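Local coordinates for protein 1-pyrroline-5-carboxylate dehydrogenase (Thermus thermophilus, PDB 1UZB) that probably catalyses the NAD+-dependent oxidation of glutamate semialdehyde, the open-chain form of 1-pyrroline-5-carboxylate, to glutamate in proline breakdown, at residues Ala82-Phe87 / Gln279-Arg284; Phe255-Gly260 / Arg504-Met509. All blocks are in the same frame, centred on the assembly; numbering follows the deposited sequence. Where two conformers were deposited one is given.

Contact 1: Ala82-Phe87 / Gln279-Arg284; sequences AAWKAF and QTWFKR
W84, on helix 73-90, meets W281, in the loop before strand 284-288, across backbones that stay well apart: even the nearest CA atoms, of W84 and T280, are 14.6 Å from each other. Tryptophan suits both places because its long, flat, apolar side chain can span such a distance, and the two indoles reach toward each other from opposite directions. They meet through their benzo ends, W84 CZ2 lying 3.4 Å from W281 CH2. The six-membered rings are inclined at 32°, with centroids 5.6 Å apart, in an oblique aromatic contact. W281 takes the crowded first torsion between its backbone N and carbonyl carbon (chi1 53°), which sends the indole toward the helix, while the aliphatic CG of K283 lies in plane at its edge. Within the loop, Q279 NE2 donates to W281 O at 2.9 Å in an almost straight bond (179°). Both indoles also grip the chain leading into strand 255-259: W84 NE1 gives to R252 O and W281 NE1 to I253 O, with cation-pi contacts to R252 and R254 respectively. A leucine in place of W84 would probably leave the R252 carbonyl without its indole donor, release the R252 side chain from its aromatic partner and open a gap beside W281. The contact thus joins helix 73-90 to the crossover connection between parallel strands 255-259 and 284-288, a beta-alpha-beta unit of the Rossmann-like aldehyde dehydrogenase fold.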
loop_
_atom_site.group_PDB
_atom_site.type_symbol
_atom_site.label_atom_id
_atom_site.label_comp_id
_atom_site.label_asym_id
_atom_site.label_seq_id
_atom_site.Cartn_x
_atom_site.Cartn_y
_atom_site.Cartn_z
ATOM N N ALA A 82 -14.823 -26.902 -31.545
ATOM C CA ALA A 82 -13.625 -26.092 -31.727
ATOM C C ALA A 82 -13.321 -25.272 -30.477
ATOM O O ALA A 82 -12.162 -25.130 -30.086
ATOM C CB ALA A 82 -13.791 -25.168 -32.928
ATOM N N ALA A 83 -14.367 -24.740 -29.852
ATOM C CA ALA A 83 -14.212 -23.925 -28.653
ATOM C C ALA A 83 -13.652 -24.724 -27.480
ATOM O O ALA A 83 -12.817 -24.220 -26.725
ATOM C CB ALA A 83 -15.549 -23.300 -28.277
ATOM N N TRP A 84 -14.103 -25.964 -27.314
ATOM C CA TRP A 84 -13.595 -26.773 -26.214
ATOM C C TRP A 84 -12.166 -27.216 -26.478
ATOM O O TRP A 84 -11.348 -27.282 -25.563
ATOM C CB TRP A 84 -14.481 -27.993 -25.965
ATOM C CG TRP A 84 -15.668 -27.672 -25.113
ATOM C CD1 TRP A 84 -16.973 -27.632 -25.503
ATOM C CD2 TRP A 84 -15.650 -27.307 -23.727
ATOM N NE1 TRP A 84 -17.771 -27.261 -24.447
ATOM C CE2 TRP A 84 -16.985 -27.056 -23.345
ATOM C CE3 TRP A 84 -14.634 -27.169 -22.770
ATOM C CZ2 TRP A 84 -17.335 -26.672 -22.046
ATOM C CZ3 TRP A 84 -14.986 -26.787 -21.469
ATOM C CH2 TRP A 84 -16.327 -26.544 -21.125
ATOM N N LYS A 85 -11.863 -27.522 -27.735
ATOM C CA LYS A 85 -10.511 -27.933 -28.084
ATOM C C LYS A 85 -9.555 -26.768 -27.822
ATOM O O LYS A 85 -8.456 -26.954 -27.297
ATOM C CB LYS A 85 -10.452 -28.350 -29.556
ATOM C CG LYS A 85 -9.105 -28.890 -29.992
ATOM C CD LYS A 85 -9.139 -29.339 -31.440
ATOM C CE LYS A 85 -7.800 -29.917 -31.861
ATOM N NZ LYS A 85 -7.439 -31.107 -31.041
ATOM N N ALA A 86 -9.984 -25.560 -28.175
ATOM C CA ALA A 86 -9.161 -24.374 -27.968
ATOM C C ALA A 86 -8.989 -24.077 -26.479
ATOM O O ALA A 86 -7.903 -23.700 -26.027
ATOM C CB ALA A 86 -9.791 -23.177 -28.672
ATOM N N PHE A 87 -10.061 -24.255 -25.716
ATOM C CA PHE A 87 -10.025 -23.997 -24.282
ATOM C C PHE A 87 -8.896 -24.750 -23.585
ATOM O O PHE A 87 -8.230 -24.203 -22.704
ATOM C CB PHE A 87 -11.360 -24.382 -23.646
ATOM C CG PHE A 87 -11.396 -24.202 -22.155
ATOM C CD1 PHE A 87 -11.377 -22.929 -21.589
ATOM C CD2 PHE A 87 -11.449 -25.307 -21.313
ATOM C CE1 PHE A 87 -11.412 -22.766 -20.202
ATOM C CE2 PHE A 87 -11.484 -25.154 -19.928
ATOM C CZ PHE A 87 -11.466 -23.884 -19.372
ATOM N N GLN A 279 -25.294 -33.445 -18.779
ATOM C CA GLN A 279 -24.633 -32.241 -18.286
ATOM C C GLN A 279 -23.930 -32.513 -16.955
ATOM O O GLN A 279 -24.491 -33.160 -16.071
ATOM C CB GLN A 279 -25.675 -31.138 -18.128
ATOM C CG GLN A 279 -25.126 -29.747 -17.885
ATOM C CD GLN A 279 -26.238 -28.723 -17.882
ATOM O OE1 GLN A 279 -27.032 -28.657 -18.825
ATOM N NE2 GLN A 279 -26.313 -27.923 -16.824
ATOM N N THR A 280 -22.710 -31.999 -16.809
ATOM C CA THR A 280 -21.929 -32.229 -15.596
ATOM C C THR A 280 -21.565 -30.981 -14.795
ATOM O O THR A 280 -20.535 -30.944 -14.119
ATOM C CB THR A 280 -20.631 -32.989 -15.923
ATOM O OG1 THR A 280 -19.890 -32.260 -16.908
ATOM C CG2 THR A 280 -20.951 -34.380 -16.459
ATOM N N TRP A 281 -22.412 -29.962 -14.865
ATOM C CA TRP A 281 -22.178 -28.735 -14.115
ATOM C C TRP A 281 -23.441 -27.908 -14.020
ATOM O O TRP A 281 -24.437 -28.191 -14.694
ATOM C CB TRP A 281 -21.080 -27.885 -14.773
ATOM C CG TRP A 281 -21.305 -27.585 -16.234
ATOM C CD1 TRP A 281 -22.342 -26.882 -16.791
ATOM C CD2 TRP A 281 -20.462 -27.980 -17.320
ATOM N NE1 TRP A 281 -22.190 -26.817 -18.159
ATOM C CE2 TRP A 281 -21.044 -27.483 -18.508
ATOM C CE3 TRP A 281 -19.267 -28.704 -17.404
ATOM C CZ2 TRP A 281 -20.469 -27.691 -19.768
ATOM C CZ3 TRP A 281 -18.697 -28.910 -18.659
ATOM C CH2 TRP A 281 -19.300 -28.404 -19.822
ATOM N N PHE A 282 -23.398 -26.898 -13.161
ATOM C CA PHE A 282 -24.508 -25.978 -13.002
ATOM C C PHE A 282 -24.139 -24.794 -13.893
ATOM O O PHE A 282 -23.145 -24.107 -13.655
ATOM C CB PHE A 282 -24.643 -25.524 -11.544
ATOM C CG PHE A 282 -25.156 -26.592 -10.618
ATOM C CD1 PHE A 282 -24.298 -27.541 -10.066
ATOM C CD2 PHE A 282 -26.511 -26.658 -10.313
ATOM C CE1 PHE A 282 -24.788 -28.540 -9.226
ATOM C CE2 PHE A 282 -27.010 -27.650 -9.477
ATOM C CZ PHE A 282 -26.148 -28.595 -8.930
ATOM N N LYS A 283 -24.925 -24.574 -14.938
ATOM C CA LYS A 283 -24.666 -23.482 -15.865
ATOM C C LYS A 283 -24.789 -22.100 -15.251
ATOM O O LYS A 283 -25.634 -21.857 -14.388
ATOM C CB LYS A 283 -25.636 -23.543 -17.044
ATOM C CG LYS A 283 -25.415 -24.687 -17.990
ATOM C CD LYS A 283 -26.521 -24.723 -19.029
ATOM C CE LYS A 283 -26.223 -25.755 -20.091
ATOM N NZ LYS A 283 -27.385 -25.948 -20.999
ATOM N N ARG A 284 -23.938 -21.191 -15.712
ATOM C CA ARG A 284 -24.006 -19.813 -15.268
ATOM C C ARG A 284 -24.633 -19.056 -16.426
ATOM O O ARG A 284 -24.268 -19.261 -17.583
ATOM C CB ARG A 284 -22.618 -19.250 -14.974
ATOM C CG ARG A 284 -21.953 -19.865 -13.764
ATOM C CD ARG A 284 -20.733 -19.063 -13.361
ATOM N NE ARG A 284 -20.011 -19.714 -12.274
ATOM C CZ ARG A 284 -18.901 -19.237 -11.724
ATOM N NH1 ARG A 284 -18.378 -18.096 -12.153
ATOM N NH2 ARG A 284 -18.306 -19.911 -10.749
#

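Contact 2: Phe255-Gly260 / Arg504-Met509; sequences FINFTG and RLFLEM
F506 reaches F255 and N257 of strand 255-259 from a type I turn that runs from R504 to L507. At the start of the turn, R504 O accepts the closing bond from L507 N at 3.3 Å, while R504 NE forms a salt bridge with D501 of the second subunit. L505 follows, and its carbonyl takes the hydroxyl of Y286. Next comes F506, which was deposited in two conformers. In the conformer considered, CG is anti to the carbonyl carbon (chi1 -54°), which places the ring against the strand. There it turns an edge to the face of F255 in a T-shaped pair: the centroids are 5.6 Å apart, the planes are at 74°, and F506 CD2 lies 4.1 Å from F255 CE2, over the rim of that face. Farther out, F506 CZ lies 3.7 Å from N257 ND2, the amide and ring planes crossing at 59°. Asparagine suits this buried place because ND2 bonds to Y502 OH and M193 O, which probably pays for burying a polar amide against phenyl carbon. P197 of helix 188-199 touches both phenylalanines. Past F506, L507 packs on V200, and M509 N bonds to N494 of the second subunit. In strand 255-259, F255 and N257 point toward F506, whereas I256 and F258 pack against helix 262-272. Helices 188-199 and 262-272 thus cover the two faces of the strand, a layering that fits the Rossmann-like, probably NAD-binding, domain of aldehyde dehydrogenases, with the turn before strand 507-515 packing against it.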
loop_
_atom_site.group_PDB
_atom_site.type_symbol
_atom_site.label_atom_id
_atom_site.label_comp_id
_atom_site.label_asym_id
_atom_site.label_seq_id
_atom_site.Cartn_x
_atom_site.Cartn_y
_atom_site.Cartn_z
ATOM N N PHE A 255 -21.477 -21.618 -19.969
ATOM C CA PHE A 255 -22.094 -20.376 -19.533
ATOM C C PHE A 255 -22.777 -19.685 -20.688
ATOM O O PHE A 255 -22.492 -19.966 -21.853
ATOM C CB PHE A 255 -21.054 -19.429 -18.912
ATOM C CG PHE A 255 -19.949 -19.016 -19.854
ATOM C CD1 PHE A 255 -18.770 -19.745 -19.923
ATOM C CD2 PHE A 255 -20.090 -17.895 -20.676
ATOM C CE1 PHE A 255 -17.743 -19.371 -20.791
ATOM C CE2 PHE A 255 -19.068 -17.513 -21.547
ATOM C CZ PHE A 255 -17.892 -18.253 -21.604
ATOM N N ILE A 256 -23.671 -18.766 -20.351
ATOM C CA ILE A 256 -24.415 -18.010 -21.343
ATOM C C ILE A 256 -24.350 -16.543 -20.952
ATOM O O ILE A 256 -24.649 -16.190 -19.815
ATOM C CB ILE A 256 -25.896 -18.442 -21.366
ATOM C CG1 ILE A 256 -25.997 -19.938 -21.668
ATOM C CG2 ILE A 256 -26.665 -17.644 -22.405
ATOM C CD1 ILE A 256 -27.238 -20.588 -21.084
ATOM N N ASN A 257 -23.929 -15.699 -21.888
ATOM C CA ASN A 257 -23.852 -14.266 -21.646
ATOM C C ASN A 257 -24.861 -13.669 -22.626
ATOM O O ASN A 257 -24.690 -13.765 -23.843
ATOM C CB ASN A 257 -22.431 -13.762 -21.919
ATOM C CG ASN A 257 -22.143 -12.429 -21.251
ATOM O OD1 ASN A 257 -22.934 -11.933 -20.446
ATOM N ND2 ASN A 257 -20.997 -11.845 -21.580
ATOM N N PHE A 258 -25.920 -13.074 -22.089
ATOM C CA PHE A 258 -26.988 -12.522 -22.910
ATOM C C PHE A 258 -27.378 -11.091 -22.593
ATOM O O PHE A 258 -27.422 -10.685 -21.432
ATOM C CB PHE A 258 -28.235 -13.402 -22.761
ATOM C CG PHE A 258 -29.487 -12.797 -23.339
ATOM C CD1 PHE A 258 -29.773 -12.917 -24.692
ATOM C CD2 PHE A 258 -30.385 -12.114 -22.520
ATOM C CE1 PHE A 258 -30.938 -12.371 -25.226
ATOM C CE2 PHE A 258 -31.557 -11.561 -23.043
ATOM C CZ PHE A 258 -31.832 -11.691 -24.397
ATOM N N THR A 259 -27.671 -10.340 -23.650
ATOM C CA THR A 259 -28.142 -8.968 -23.530
ATOM C C THR A 259 -29.235 -8.850 -24.585
ATOM O O THR A 259 -28.993 -9.089 -25.767
ATOM C CB THR A 259 -27.033 -7.930 -23.805
ATOM O OG1 THR A 259 -25.988 -8.077 -22.834
ATOM C CG2 THR A 259 -27.600 -6.517 -23.704
ATOM N N GLY A 260 -30.441 -8.515 -24.141
ATOM C CA GLY A 260 -31.567 -8.386 -25.050
ATOM C C GLY A 260 -32.870 -8.179 -24.298
ATOM O O GLY A 260 -32.876 -7.652 -23.183
ATOM N N ARG A 504 -14.969 -11.642 -12.771
ATOM C CA ARG A 504 -15.114 -12.670 -11.742
ATOM C C ARG A 504 -16.233 -13.651 -12.101
ATOM O O ARG A 504 -16.213 -14.814 -11.693
ATOM C CB ARG A 504 -15.424 -12.020 -10.390
ATOM C CG ARG A 504 -15.614 -13.011 -9.243
ATOM C CD ARG A 504 -14.322 -13.740 -8.941
ATOM N NE ARG A 504 -14.465 -14.737 -7.885
ATOM C CZ ARG A 504 -14.999 -15.943 -8.053
ATOM N NH1 ARG A 504 -15.075 -16.774 -7.024
ATOM N NH2 ARG A 504 -15.451 -16.324 -9.245
ATOM N N LEU A 505 -17.212 -13.164 -12.859
ATOM C CA LEU A 505 -18.349 -13.975 -13.275
ATOM C C LEU A 505 -17.954 -15.127 -14.192
ATOM O O LEU A 505 -18.679 -16.119 -14.310
ATOM C CB LEU A 505 -19.367 -13.097 -14.001
ATOM C CG LEU A 505 -19.946 -11.922 -13.213
ATOM C CD1 LEU A 505 -20.777 -11.062 -14.147
ATOM C CD2 LEU A 505 -20.778 -12.429 -12.051
ATOM N N PHE A 506 -16.797 -15.005 -14.831
ATOM C CA PHE A 506 -16.341 -16.022 -15.768
ATOM C C PHE A 506 -15.174 -16.848 -15.241
ATOM O O PHE A 506 -14.414 -17.444 -16.011
ATOM C CB PHE A 506 -15.981 -15.346 -17.094
ATOM C CG PHE A 506 -17.104 -14.509 -17.642
ATOM C CD1 PHE A 506 -17.201 -13.155 -17.336
ATOM C CD2 PHE A 506 -18.114 -15.094 -18.395
ATOM C CE1 PHE A 506 -18.288 -12.398 -17.771
ATOM C CE2 PHE A 506 -19.203 -14.348 -18.834
ATOM C CZ PHE A 506 -19.290 -12.998 -18.521
ATOM N N LEU A 507 -15.061 -16.903 -13.917
ATOM C CA LEU A 507 -13.999 -17.639 -13.244
ATOM C C LEU A 507 -14.541 -18.455 -12.078
ATOM O O LEU A 507 -15.586 -18.133 -11.510
ATOM C CB LEU A 507 -12.966 -16.662 -12.675
ATOM C CG LEU A 507 -12.187 -15.789 -13.654
ATOM C CD1 LEU A 507 -11.504 -14.656 -12.901
ATOM C CD2 LEU A 507 -11.169 -16.642 -14.398
ATOM N N GLU A 508 -13.825 -19.521 -11.739
ATOM C CA GLU A 508 -14.161 -20.329 -10.578
ATOM C C GLU A 508 -12.859 -20.412 -9.779
ATOM O O GLU A 508 -11.778 -20.163 -10.323
ATOM C CB GLU A 508 -14.727 -21.709 -10.967
ATOM C CG GLU A 508 -13.944 -22.557 -11.950
ATOM C CD GLU A 508 -14.759 -23.762 -12.417
ATOM O OE1 GLU A 508 -15.865 -23.978 -11.874
ATOM O OE2 GLU A 508 -14.299 -24.494 -13.318
ATOM N N MET A 509 -12.955 -20.725 -8.491
ATOM C CA MET A 509 -11.775 -20.762 -7.633
ATOM C C MET A 509 -11.365 -22.146 -7.160
ATOM O O MET A 509 -12.208 -22.979 -6.826
ATOM C CB MET A 509 -12.008 -19.878 -6.403
ATOM C CG MET A 509 -10.752 -19.622 -5.575
ATOM S SD MET A 509 -11.073 -19.040 -3.886
ATOM C CE MET A 509 -11.940 -17.512 -4.189
#

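The centres of contacts 1 and 2 lie about 12 Å apart; strands 255-259, 284-288 and 507-515 belong to one mixed sheet, against which helix 73-90 packs. Along the chain the segments alternate, 82-87, 255-260, 279-284 and 504-509, so the two contacts cross, and each brings together parts some 190 to 245 residues apart. R284 is the joint: at the start of strand 284-288 its O accepts I256 N at 2.9 Å, pairing it with parallel strand 255-259, and its NH1 lies 2.9 Å from L507 O, a probable hydrogen bond. Strand 507-515 in turn runs antiparallel to strand 165-180. Both contacts also touch the second subunit, consistent with this region linking the probable NAD-binding domain to the subunit interface.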